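Local coordinates for bifunctional protein PutA (Bdellovibrio bacteriovorus, PDB 5UR2) that probably converts proline to glutamate in two steps, pairing a flavin-dependent proline dehydrogenase with an NAD-dependent L-glutamate gamma-semialdehyde dehydrogenase in one chain, at residues 228-233 and 260-265; 264-269 and 293-298; 606-611 and 959-964; 628-633 and 966-971. All coordinates share one frame; numbering follows the deposited sequence.

Overall arrangement
The four contacts fall into two pairs on opposite sides of the chain's centre. Contacts 1 and 2 belong to the proline dehydrogenase barrel, their centres about 9 Å apart; they share Asn264 and Tyr265. The bound inactivator-modified flavin (P5F) lies in this barrel, about 11 Å from Gly269 of contact 2. Contacts 3 and 4 lie in the aldehyde dehydrogenase part, away from its predicted active-site residues Glu746 and Cys780, with centres about 12 Å apart, and their segments alternate along the chain. They touch through Lys962 and Tyr629, and both reach the second subunit. Between the pairs the centres of contacts 1 and 4 are about 77 Å apart, those of contacts 2 and 3 about 62 Å.

Contact 1. Residues 228-233 and 260-265; sequences LGMEKG and PEFKNY
Met230, near the C-terminal end of helix 211-232, packs against Tyr265 and Phe262, and these three side chains make up the tight part of the contact. Its CG, anti to the backbone N (chi1 -178°), rests over one face of the tyrosine ring, offset toward the rim and 3.7 Å from Tyr265 CD1. Because this carbon lies only 18° off the ring normal, the approach is a CH-pi contact. The chain then bends at chi3 (63°), which lays Met230 CE 3.3 Å from Glu261 O. The same methyl is 3.9 Å from Phe262 CD1, an oblique approach, and the sulfur makes Met-aromatic contacts with both rings. Glu261 CG lies over the centre of one face of the phenylalanine ring.

At the far end of the tyrosine, OH comes to 3.4 Å from Gly233 C and hydrogen-bonds to Val234 O. Gly233 has positive phi and ends the helix in a Schellman motif, while Phe262 to Tyr265 form a type I turn closed by Tyr265 N and Phe262 O at 3.0 Å.

The solvent side is much looser. Glu231 and Lys232 are exposed and touch nothing in 260-265; Glu231 OE2 stays 6.1 Å from Glu261 OE1, a like charge that forms a salt bridge with Arg227.

Both segments lead into barrel strands, 235-238 and 268-273, so the contact lies where helices return to the sheet. Leu228 packs on helix 152-173, Phe262 touches Phe226 of helix 211-232, and Tyr265 meets Phe268 edge-to-face.

Contact 2. Residues 264-269 and 293-298; sequences NYKFFG and RGTPFW
Trp298 N donates to Phe268 O over 3.0 Å, and Gly269 pairs with Trp298 in a parallel bridge that starts the ladder between strands 268-273 and 298-302.

Before that bridge the buried Arg293 does the joining. Its chain runs extended from CG to NE, and two nitrogens converge end-on on one oxygen. NH2 uses a lone pair of Tyr265 O at 2.8 Å, in the carbonyl plane, whereas NH1 reaches Tyr265 O at 3.2 Å from above that plane. NH1 also donates to Thr295 O at 2.9 Å and NE to Ile257 O, so several bonds fix the rotation of the guanidinium and tie three backbone segments together.

Thr295 CG2 lies 3.5 Å from Asn264 O and 3.7 Å from Lys266 CG, the threonine and lysine side chains crossing at about a right angle. The indole of Trp298 brings its edge to Lys266 O, which lies in the ring plane 3.4 Å from Trp298 CD1. Phe267 runs side by side with this tryptophan, pointing the same way. Phe297 CG sits between backbone N and carbonyl carbon (chi1 61°), and the ring leads away from 264-269 to meet Phe253 edge-to-face and to touch helix 279-293.

Strand 268-273, helix 279-293 and strand 298-302 form one beta-alpha-beta crossover of the eight-stranded TIM barrel. Strand 235-238 continues the sheet beyond Gly269, and strand 349-353 does so beyond Trp298.

Contact 3. Residues 606-611 and 959-964; sequences RHMREL and DYLKQY
Leu961 sets its CD2 methyl against helix 587-611, where it lies 3.6 Å from Met608 N and 4.0 Å from Met608 CB. A chi1 of -170° sets Leu961 CG anti to the backbone N, on the way to the helix. The same methyl meets Leu611 CD1 at 4.1 Å, the two leucines sliding past each other in opposite directions, and Leu961 CB comes to 3.6 Å from His607 ND1.

Leu611 covers one face of the histidine from within the same helix, its CD1 over the centre of the His607 ring. Its other methyl, Leu611 CD2, touches Lys962 CE at 4.0 Å, the side chains crossing at about a right angle. One water completes this shell, accepting from Leu961 N at 2.7 Å and bonding to His607 ND1 at 2.8 Å. The polar link between the segments thus runs through solvent, beside an otherwise apolar junction.

In the aldehyde dehydrogenase fold this joins helix 587-611 to the irregular run of residues leading into strand 965-973; residues 960-963 coil like a helix but lack its regular bonding pattern.

Further out, Tyr960 OH and Tyr964 OH hydrogen-bond to each other, and the side chains of both tyrosines, like that of Leu961, touch Ala654 of helix 646-657. Arg609 of helix 587-611 forms salt bridges with Asp562 and Glu555. Lys962 NZ forms a salt bridge with Asp959 of the second subunit, and Asp959 forms the reciprocal one with Lys962 of that subunit.

Contact 4. Residues 628-633 and 966-971; sequences IYKSRG and EPACVT
Glu966 OE2 is gripped by Arg632 and a water. Arg632 NE donates to Glu966 OE2 at 2.8 Å (163°); the oxygen accepts through its anti lone pair, away from the other carboxylate oxygen, and lies close to the guanidinium plane. Arg632 NH2 adds a weak bond to Glu966 OE2 at 3.3 Å, and the water, accepting from NH2 and donating to OE2, bridges the two alongside the salt bridge. The bend of Arg632 at chi3 (79°) places NE for the bond, and the guanidinium and carboxylate planes are turned 51° apart. Arg632 NH1 has partners of its own in Thr712 O and Thr713 OG1.

The strands are antiparallel. Ile628 with Ala968 and Lys630 with Glu966 are hydrogen-bonded pairs, each carrying two bonds of 2.8 Å, such as Lys630 N to Glu966 O. Between them Tyr629 and Pro967 form a non-hydrogen-bonded pair, where Tyr629 CE1 lies 4.2 Å from Pro967 CB. On the face of Ile628, Lys630 and Ala968, Ala968 CB is packed by Ile628 CG1 at 3.8 Å and by Lys630 CE at 3.7 Å. Ile628 CD1 also meets Val970 CG2.

In this aldehyde dehydrogenase fold, strand 623-638 also pairs in parallel with strands 661-665 and 711-717. Residues 969-971 of strand 965-973 form a parallel ladder with a strand of the second subunit, carrying the sheet across the dimer interface, where Tyr629 OH hydrogen-bonds to Asp959 of that subunit.

Contact 1. Residues 228-233 and 260-265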
# COMPACT_ATOMS: atom_id res chain seq x y z
N LEU B 228 -57.45 25.03 17.87
CA LEU B 228 -57.44 26.26 18.67
C LEU B 228 -57.27 27.49 17.79
O LEU B 228 -57.93 28.51 18.00
CB LEU B 228 -56.33 26.18 19.72
CG LEU B 228 -56.21 27.42 20.61
CD1 LEU B 228 -57.49 27.59 21.41
CD2 LEU B 228 -55.02 27.29 21.55
N GLY B 229 -56.36 27.42 16.80
CA GLY B 229 -56.21 28.55 15.90
C GLY B 229 -57.50 28.89 15.17
O GLY B 229 -57.90 30.05 15.10
N MET B 230 -58.16 27.86 14.63
CA MET B 230 -59.42 28.08 13.94
C MET B 230 -60.43 28.73 14.88
O MET B 230 -61.09 29.70 14.52
CB MET B 230 -59.96 26.76 13.40
CG MET B 230 -61.27 26.88 12.63
SD MET B 230 -61.83 25.28 11.96
CE MET B 230 -62.10 24.39 13.49
N GLU B 231 -60.52 28.22 16.11
CA GLU B 231 -61.50 28.77 17.04
C GLU B 231 -61.20 30.24 17.35
O GLU B 231 -62.13 31.04 17.47
CB GLU B 231 -61.53 27.94 18.32
CG GLU B 231 -62.15 26.57 18.13
CD GLU B 231 -61.90 25.63 19.29
OE1 GLU B 231 -61.13 25.99 20.20
OE2 GLU B 231 -62.46 24.51 19.29
N LYS B 232 -59.93 30.62 17.39
CA LYS B 232 -59.58 31.99 17.75
C LYS B 232 -59.45 32.91 16.55
O LYS B 232 -59.08 34.08 16.73
CB LYS B 232 -58.27 32.00 18.55
CG LYS B 232 -58.29 31.21 19.86
CD LYS B 232 -59.38 31.68 20.83
CE LYS B 232 -59.12 31.10 22.23
NZ LYS B 232 -60.18 31.42 23.23
N GLY B 233 -59.73 32.44 15.33
CA GLY B 233 -59.53 33.29 14.17
C GLY B 233 -58.07 33.53 13.86
O GLY B 233 -57.72 34.58 13.30
N PRO B 260 -63.61 16.91 8.43
CA PRO B 260 -64.87 17.68 8.52
C PRO B 260 -64.79 18.99 9.31
O PRO B 260 -65.26 20.03 8.84
CB PRO B 260 -65.82 16.68 9.19
CG PRO B 260 -65.34 15.36 8.75
CD PRO B 260 -63.83 15.47 8.66
N GLU B 261 -64.17 18.97 10.49
CA GLU B 261 -64.16 20.17 11.32
C GLU B 261 -63.28 21.27 10.74
O GLU B 261 -63.39 22.41 11.19
CB GLU B 261 -63.70 19.81 12.74
CG GLU B 261 -62.20 19.52 12.86
CD GLU B 261 -61.76 19.24 14.30
OE1 GLU B 261 -62.06 20.04 15.20
OE2 GLU B 261 -61.09 18.20 14.51
N PHE B 262 -62.40 20.96 9.78
CA PHE B 262 -61.48 21.96 9.24
C PHE B 262 -61.73 22.36 7.79
O PHE B 262 -61.18 23.38 7.36
CB PHE B 262 -60.03 21.45 9.31
CG PHE B 262 -59.54 21.16 10.70
CD1 PHE B 262 -59.48 22.17 11.65
CD2 PHE B 262 -59.13 19.89 11.04
CE1 PHE B 262 -59.01 21.90 12.93
CE2 PHE B 262 -58.67 19.62 12.32
CZ PHE B 262 -58.60 20.63 13.27
N LYS B 263 -62.53 21.61 7.04
CA LYS B 263 -62.50 21.77 5.58
C LYS B 263 -63.03 23.12 5.10
O LYS B 263 -62.93 23.40 3.91
CB LYS B 263 -63.21 20.60 4.88
CG LYS B 263 -64.73 20.53 4.98
CD LYS B 263 -65.20 19.14 4.55
CE LYS B 263 -64.33 18.57 3.43
NZ LYS B 263 -64.56 17.11 3.21
N ASN B 264 -63.63 23.93 5.98
CA ASN B 264 -64.19 25.22 5.59
C ASN B 264 -63.32 26.40 6.02
O ASN B 264 -63.69 27.55 5.75
CB ASN B 264 -65.57 25.38 6.20
CG ASN B 264 -66.55 24.36 5.67
OD1 ASN B 264 -66.76 24.26 4.46
ND2 ASN B 264 -67.07 23.53 6.56
N TYR B 265 -62.18 26.16 6.64
CA TYR B 265 -61.33 27.23 7.14
C TYR B 265 -60.25 27.56 6.12
O TYR B 265 -59.53 26.67 5.66
CB TYR B 265 -60.70 26.84 8.48
CG TYR B 265 -60.10 28.00 9.25
CD1 TYR B 265 -60.91 29.05 9.70
CD2 TYR B 265 -58.74 28.02 9.58
CE1 TYR B 265 -60.37 30.10 10.43
CE2 TYR B 265 -58.20 29.07 10.31
CZ TYR B 265 -59.01 30.10 10.73
OH TYR B 265 -58.47 31.14 11.46

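Contact 2. Residues 264-269 and 293-298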
# COMPACT_ATOMS: atom_id res chain seq x y z
N ASN B 264 -63.63 23.93 5.98
CA ASN B 264 -64.19 25.22 5.59
C ASN B 264 -63.32 26.40 6.02
O ASN B 264 -63.69 27.55 5.75
CB ASN B 264 -65.57 25.38 6.20
CG ASN B 264 -66.55 24.36 5.67
OD1 ASN B 264 -66.76 24.26 4.46
ND2 ASN B 264 -67.07 23.53 6.56
N TYR B 265 -62.18 26.16 6.64
CA TYR B 265 -61.33 27.23 7.14
C TYR B 265 -60.25 27.56 6.12
O TYR B 265 -59.53 26.67 5.66
CB TYR B 265 -60.70 26.84 8.48
CG TYR B 265 -60.10 28.00 9.25
CD1 TYR B 265 -60.91 29.05 9.70
CD2 TYR B 265 -58.74 28.02 9.58
CE1 TYR B 265 -60.37 30.10 10.43
CE2 TYR B 265 -58.20 29.07 10.31
CZ TYR B 265 -59.01 30.10 10.73
OH TYR B 265 -58.47 31.14 11.46
N LYS B 266 -60.14 28.84 5.75
CA LYS B 266 -59.20 29.29 4.73
C LYS B 266 -57.80 29.57 5.27
O LYS B 266 -56.84 29.52 4.50
CB LYS B 266 -59.72 30.57 4.07
CG LYS B 266 -60.97 30.40 3.23
CD LYS B 266 -61.25 31.66 2.40
CE LYS B 266 -61.58 32.84 3.27
NZ LYS B 266 -61.97 33.99 2.43
N PHE B 267 -57.65 29.82 6.56
CA PHE B 267 -56.43 30.41 7.12
C PHE B 267 -55.52 29.36 7.76
O PHE B 267 -55.04 29.48 8.89
CB PHE B 267 -56.82 31.51 8.08
CG PHE B 267 -57.60 32.60 7.39
CD1 PHE B 267 -57.09 33.19 6.25
CD2 PHE B 267 -58.87 32.93 7.80
CE1 PHE B 267 -57.80 34.18 5.58
CE2 PHE B 267 -59.60 33.91 7.12
CZ PHE B 267 -59.06 34.53 6.01
N PHE B 268 -55.28 28.31 6.99
CA PHE B 268 -54.20 27.36 7.20
C PHE B 268 -53.25 27.48 6.02
O PHE B 268 -53.69 27.71 4.89
CB PHE B 268 -54.71 25.92 7.28
CG PHE B 268 -55.55 25.62 8.50
CD1 PHE B 268 -55.13 25.99 9.77
CD2 PHE B 268 -56.75 24.93 8.37
CE1 PHE B 268 -55.90 25.68 10.89
CE2 PHE B 268 -57.52 24.62 9.48
CZ PHE B 268 -57.10 25.00 10.74
N GLY B 269 -51.95 27.33 6.28
CA GLY B 269 -50.97 27.42 5.22
C GLY B 269 -49.90 26.35 5.35
O GLY B 269 -49.61 25.85 6.44
N ARG B 293 -60.97 20.06 -2.09
CA ARG B 293 -61.32 20.45 -0.73
C ARG B 293 -62.53 21.38 -0.73
O ARG B 293 -63.40 21.27 0.14
CB ARG B 293 -60.12 21.09 -0.04
CG ARG B 293 -60.42 21.60 1.36
CD ARG B 293 -59.15 22.10 2.02
NE ARG B 293 -59.31 22.44 3.43
CZ ARG B 293 -59.27 23.68 3.91
NH1 ARG B 293 -59.08 24.72 3.10
NH2 ARG B 293 -59.40 23.89 5.21
N GLY B 294 -62.61 22.28 -1.71
CA GLY B 294 -63.72 23.20 -1.82
C GLY B 294 -63.61 24.46 -1.00
O GLY B 294 -64.57 25.23 -0.93
N THR B 295 -62.46 24.70 -0.35
CA THR B 295 -62.19 25.88 0.41
C THR B 295 -60.71 26.15 0.21
O THR B 295 -59.90 25.22 0.32
CB THR B 295 -62.52 25.71 1.90
OG1 THR B 295 -63.94 25.50 2.06
CG2 THR B 295 -62.05 26.92 2.71
N PRO B 296 -60.32 27.38 -0.10
CA PRO B 296 -58.90 27.66 -0.30
C PRO B 296 -58.09 27.50 0.98
O PRO B 296 -58.61 27.52 2.10
CB PRO B 296 -58.89 29.11 -0.80
CG PRO B 296 -60.32 29.33 -1.34
CD PRO B 296 -61.19 28.52 -0.44
N PHE B 297 -56.80 27.28 0.78
CA PHE B 297 -55.79 27.43 1.82
C PHE B 297 -54.60 28.13 1.18
O PHE B 297 -54.59 28.40 -0.02
CB PHE B 297 -55.42 26.08 2.44
CG PHE B 297 -54.84 25.12 1.46
CD1 PHE B 297 -55.66 24.29 0.70
CD2 PHE B 297 -53.46 25.05 1.27
CE1 PHE B 297 -55.11 23.41 -0.22
CE2 PHE B 297 -52.91 24.17 0.34
CZ PHE B 297 -53.73 23.35 -0.40
N TRP B 298 -53.56 28.39 1.97
CA TRP B 298 -52.43 29.19 1.53
C TRP B 298 -51.18 28.34 1.31
O TRP B 298 -50.95 27.34 1.99
CB TRP B 298 -52.12 30.28 2.57
CG TRP B 298 -53.12 31.37 2.55
CD1 TRP B 298 -54.41 31.29 2.99
CD2 TRP B 298 -52.93 32.70 2.08
NE1 TRP B 298 -55.04 32.49 2.82
CE2 TRP B 298 -54.15 33.38 2.26
CE3 TRP B 298 -51.85 33.39 1.53
CZ2 TRP B 298 -54.33 34.72 1.90
CZ3 TRP B 298 -52.03 34.73 1.17
CH2 TRP B 298 -53.26 35.37 1.36

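Contact 3. Residues 606-611 and 959-964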
# COMPACT_ATOMS: atom_id res chain seq x y z
N ARG B 606 -12.53 -5.18 -5.77
CA ARG B 606 -11.76 -4.05 -6.27
C ARG B 606 -10.30 -4.14 -5.80
O ARG B 606 -9.38 -3.91 -6.58
CB ARG B 606 -12.40 -2.74 -5.82
CG ARG B 606 -11.64 -1.48 -6.22
CD ARG B 606 -12.38 -0.24 -5.67
NE ARG B 606 -11.77 1.01 -6.10
CZ ARG B 606 -10.66 1.51 -5.58
NH1 ARG B 606 -10.01 0.86 -4.62
NH2 ARG B 606 -10.17 2.65 -6.04
N HIS B 607 -10.08 -4.48 -4.53
CA HIS B 607 -8.71 -4.53 -4.01
C HIS B 607 -7.90 -5.62 -4.69
O HIS B 607 -6.72 -5.41 -5.03
CB HIS B 607 -8.73 -4.74 -2.49
CG HIS B 607 -7.48 -4.30 -1.80
ND1 HIS B 607 -7.22 -4.59 -0.47
CD2 HIS B 607 -6.42 -3.57 -2.24
CE1 HIS B 607 -6.06 -4.07 -0.13
NE2 HIS B 607 -5.55 -3.45 -1.18
N MET B 608 -8.50 -6.80 -4.91
CA MET B 608 -7.77 -7.88 -5.56
C MET B 608 -7.35 -7.48 -6.97
O MET B 608 -6.26 -7.83 -7.43
CB MET B 608 -8.63 -9.14 -5.59
CG MET B 608 -7.89 -10.43 -6.06
SD MET B 608 -6.63 -10.94 -4.84
CE MET B 608 -5.09 -10.37 -5.58
N ARG B 609 -8.21 -6.71 -7.65
CA ARG B 609 -7.88 -6.23 -8.98
C ARG B 609 -6.69 -5.27 -8.95
O ARG B 609 -5.91 -5.25 -9.91
CB ARG B 609 -9.09 -5.56 -9.61
CG ARG B 609 -10.16 -6.56 -10.04
CD ARG B 609 -11.40 -5.86 -10.58
NE ARG B 609 -12.23 -6.82 -11.28
CZ ARG B 609 -13.48 -7.12 -10.94
NH1 ARG B 609 -14.07 -6.51 -9.92
NH2 ARG B 609 -14.15 -8.04 -11.65
N GLU B 610 -6.52 -4.52 -7.85
CA GLU B 610 -5.29 -3.74 -7.71
C GLU B 610 -4.10 -4.64 -7.39
O GLU B 610 -3.03 -4.50 -8.00
CB GLU B 610 -5.45 -2.67 -6.63
CG GLU B 610 -6.47 -1.60 -6.92
CD GLU B 610 -6.61 -0.62 -5.77
OE1 GLU B 610 -7.37 -0.91 -4.82
OE2 GLU B 610 -5.94 0.44 -5.81
N LEU B 611 -4.25 -5.55 -6.42
CA LEU B 611 -3.11 -6.32 -5.92
C LEU B 611 -2.62 -7.40 -6.90
O LEU B 611 -1.54 -7.95 -6.69
CB LEU B 611 -3.47 -6.95 -4.56
CG LEU B 611 -3.68 -5.95 -3.41
CD1 LEU B 611 -4.15 -6.63 -2.15
CD2 LEU B 611 -2.45 -5.10 -3.10
N ASP B 959 -5.42 -2.69 4.36
CA ASP B 959 -4.51 -3.75 4.80
C ASP B 959 -5.19 -5.10 4.92
O ASP B 959 -4.51 -6.11 5.10
CB ASP B 959 -3.86 -3.40 6.16
CG ASP B 959 -2.97 -2.15 6.09
OD1 ASP B 959 -2.33 -1.91 5.04
OD2 ASP B 959 -2.95 -1.37 7.08
N TYR B 960 -6.53 -5.15 4.82
CA TYR B 960 -7.25 -6.34 5.28
C TYR B 960 -7.02 -7.55 4.37
O TYR B 960 -6.72 -8.65 4.85
CB TYR B 960 -8.73 -6.05 5.39
CG TYR B 960 -9.49 -7.21 5.98
CD1 TYR B 960 -9.37 -7.51 7.33
CD2 TYR B 960 -10.30 -8.00 5.20
CE1 TYR B 960 -10.06 -8.57 7.90
CE2 TYR B 960 -11.01 -9.07 5.75
CZ TYR B 960 -10.87 -9.35 7.10
OH TYR B 960 -11.54 -10.40 7.67
N LEU B 961 -7.17 -7.37 3.06
CA LEU B 961 -7.08 -8.49 2.12
C LEU B 961 -5.72 -9.19 2.18
O LEU B 961 -5.65 -10.42 2.00
CB LEU B 961 -7.36 -8.00 0.70
CG LEU B 961 -7.55 -9.07 -0.36
CD1 LEU B 961 -8.67 -10.02 0.08
CD2 LEU B 961 -7.85 -8.41 -1.72
N LYS B 962 -4.64 -8.44 2.45
CA LYS B 962 -3.30 -9.02 2.52
C LYS B 962 -3.14 -10.04 3.64
O LYS B 962 -2.25 -10.91 3.55
CB LYS B 962 -2.26 -7.90 2.69
CG LYS B 962 -2.18 -6.95 1.49
CD LYS B 962 -1.24 -5.80 1.81
CE LYS B 962 -1.11 -4.85 0.65
NZ LYS B 962 -0.07 -3.83 0.90
N GLN B 963 -3.95 -9.95 4.69
CA GLN B 963 -3.89 -10.94 5.77
C GLN B 963 -4.23 -12.35 5.28
O GLN B 963 -3.88 -13.33 5.94
CB GLN B 963 -4.85 -10.55 6.89
CG GLN B 963 -4.43 -9.32 7.71
CD GLN B 963 -3.31 -9.65 8.67
OE1 GLN B 963 -2.14 -9.54 8.33
NE2 GLN B 963 -3.68 -10.11 9.86
N TYR B 964 -4.96 -12.45 4.17
CA TYR B 964 -5.32 -13.73 3.58
C TYR B 964 -4.31 -14.19 2.53
O TYR B 964 -4.59 -15.16 1.82
CB TYR B 964 -6.72 -13.63 2.94
CG TYR B 964 -7.81 -13.40 3.96
CD1 TYR B 964 -8.14 -12.12 4.40
CD2 TYR B 964 -8.49 -14.48 4.51
CE1 TYR B 964 -9.15 -11.92 5.35
CE2 TYR B 964 -9.49 -14.30 5.44
CZ TYR B 964 -9.82 -13.02 5.86
OH TYR B 964 -10.81 -12.89 6.80
O HOH W 1 -8.28 -5.09 2.02

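Contact 4. Residues 628-633 and 966-971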
# COMPACT_ATOMS: atom_id res chain seq x y z
N ILE B 628 4.90 -9.51 -5.20
CA ILE B 628 3.59 -10.06 -5.56
C ILE B 628 2.95 -10.66 -4.31
O ILE B 628 3.59 -10.77 -3.26
CB ILE B 628 3.70 -11.15 -6.67
CG1 ILE B 628 4.53 -12.34 -6.14
CG2 ILE B 628 4.31 -10.59 -7.95
CD1 ILE B 628 4.60 -13.55 -7.09
N TYR B 629 1.68 -11.05 -4.44
CA TYR B 629 0.97 -11.75 -3.38
C TYR B 629 0.51 -13.12 -3.87
O TYR B 629 0.15 -13.28 -5.04
CB TYR B 629 -0.23 -10.94 -2.87
CG TYR B 629 0.24 -9.70 -2.17
CD1 TYR B 629 0.63 -9.74 -0.84
CD2 TYR B 629 0.35 -8.50 -2.86
CE1 TYR B 629 1.10 -8.59 -0.20
CE2 TYR B 629 0.82 -7.36 -2.24
CZ TYR B 629 1.19 -7.42 -0.91
OH TYR B 629 1.65 -6.27 -0.32
N LYS B 630 0.56 -14.10 -2.96
CA LYS B 630 0.12 -15.47 -3.15
C LYS B 630 -1.01 -15.80 -2.16
O LYS B 630 -1.07 -15.23 -1.07
CB LYS B 630 1.26 -16.47 -2.90
CG LYS B 630 2.45 -16.43 -3.89
CD LYS B 630 3.58 -17.32 -3.33
CE LYS B 630 4.78 -17.51 -4.29
NZ LYS B 630 4.41 -18.19 -5.55
N SER B 631 -1.87 -16.74 -2.54
CA SER B 631 -2.84 -17.26 -1.59
C SER B 631 -2.14 -18.16 -0.57
O SER B 631 -0.99 -18.56 -0.76
CB SER B 631 -3.93 -18.03 -2.33
OG SER B 631 -3.36 -19.06 -3.10
N ARG B 632 -2.85 -18.49 0.51
CA ARG B 632 -2.29 -19.31 1.59
C ARG B 632 -2.80 -20.75 1.63
O ARG B 632 -2.02 -21.66 1.89
CB ARG B 632 -2.55 -18.65 2.96
CG ARG B 632 -2.03 -17.23 3.10
CD ARG B 632 -1.98 -16.74 4.57
NE ARG B 632 -0.80 -17.25 5.27
CZ ARG B 632 -0.83 -18.10 6.30
NH1 ARG B 632 -1.99 -18.53 6.77
NH2 ARG B 632 0.30 -18.51 6.86
N GLY B 633 -4.09 -20.99 1.42
CA GLY B 633 -4.61 -22.36 1.49
C GLY B 633 -6.05 -22.36 2.00
O GLY B 633 -6.79 -21.41 1.77
N GLU B 966 0.20 -14.26 1.21
CA GLU B 966 1.62 -14.20 1.51
C GLU B 966 2.31 -13.28 0.52
O GLU B 966 2.06 -13.38 -0.69
CB GLU B 966 2.30 -15.59 1.45
CG GLU B 966 1.96 -16.55 2.56
CD GLU B 966 2.51 -16.11 3.88
OE1 GLU B 966 3.63 -15.53 3.88
OE2 GLU B 966 1.83 -16.34 4.91
N PRO B 967 3.18 -12.40 0.99
CA PRO B 967 4.00 -11.62 0.06
C PRO B 967 5.09 -12.50 -0.53
O PRO B 967 5.59 -13.42 0.13
CB PRO B 967 4.61 -10.54 0.96
CG PRO B 967 4.78 -11.28 2.30
CD PRO B 967 3.58 -12.20 2.41
N ALA B 968 5.46 -12.21 -1.77
CA ALA B 968 6.54 -12.94 -2.42
C ALA B 968 7.29 -12.01 -3.37
O ALA B 968 6.79 -10.95 -3.77
CB ALA B 968 6.01 -14.17 -3.17
N CYS B 969 8.49 -12.44 -3.76
CA CYS B 969 9.36 -11.70 -4.66
C CYS B 969 9.86 -12.65 -5.75
O CYS B 969 10.26 -13.79 -5.45
CB CYS B 969 10.55 -11.08 -3.92
SG CYS B 969 11.56 -10.00 -4.97
N VAL B 970 9.79 -12.20 -7.00
CA VAL B 970 10.31 -12.94 -8.16
C VAL B 970 11.41 -12.09 -8.79
O VAL B 970 11.18 -10.94 -9.18
CB VAL B 970 9.20 -13.24 -9.20
CG1 VAL B 970 9.81 -13.91 -10.42
CG2 VAL B 970 8.09 -14.12 -8.61
N THR B 971 12.60 -12.66 -8.88
CA THR B 971 13.76 -11.92 -9.35
C THR B 971 14.35 -12.68 -10.52
O THR B 971 14.61 -13.88 -10.41
CB THR B 971 14.78 -11.73 -8.21
OG1 THR B 971 14.15 -11.04 -7.13
CG2 THR B 971 16.00 -10.95 -8.66
O HOH W 2 3.32 -18.22 6.63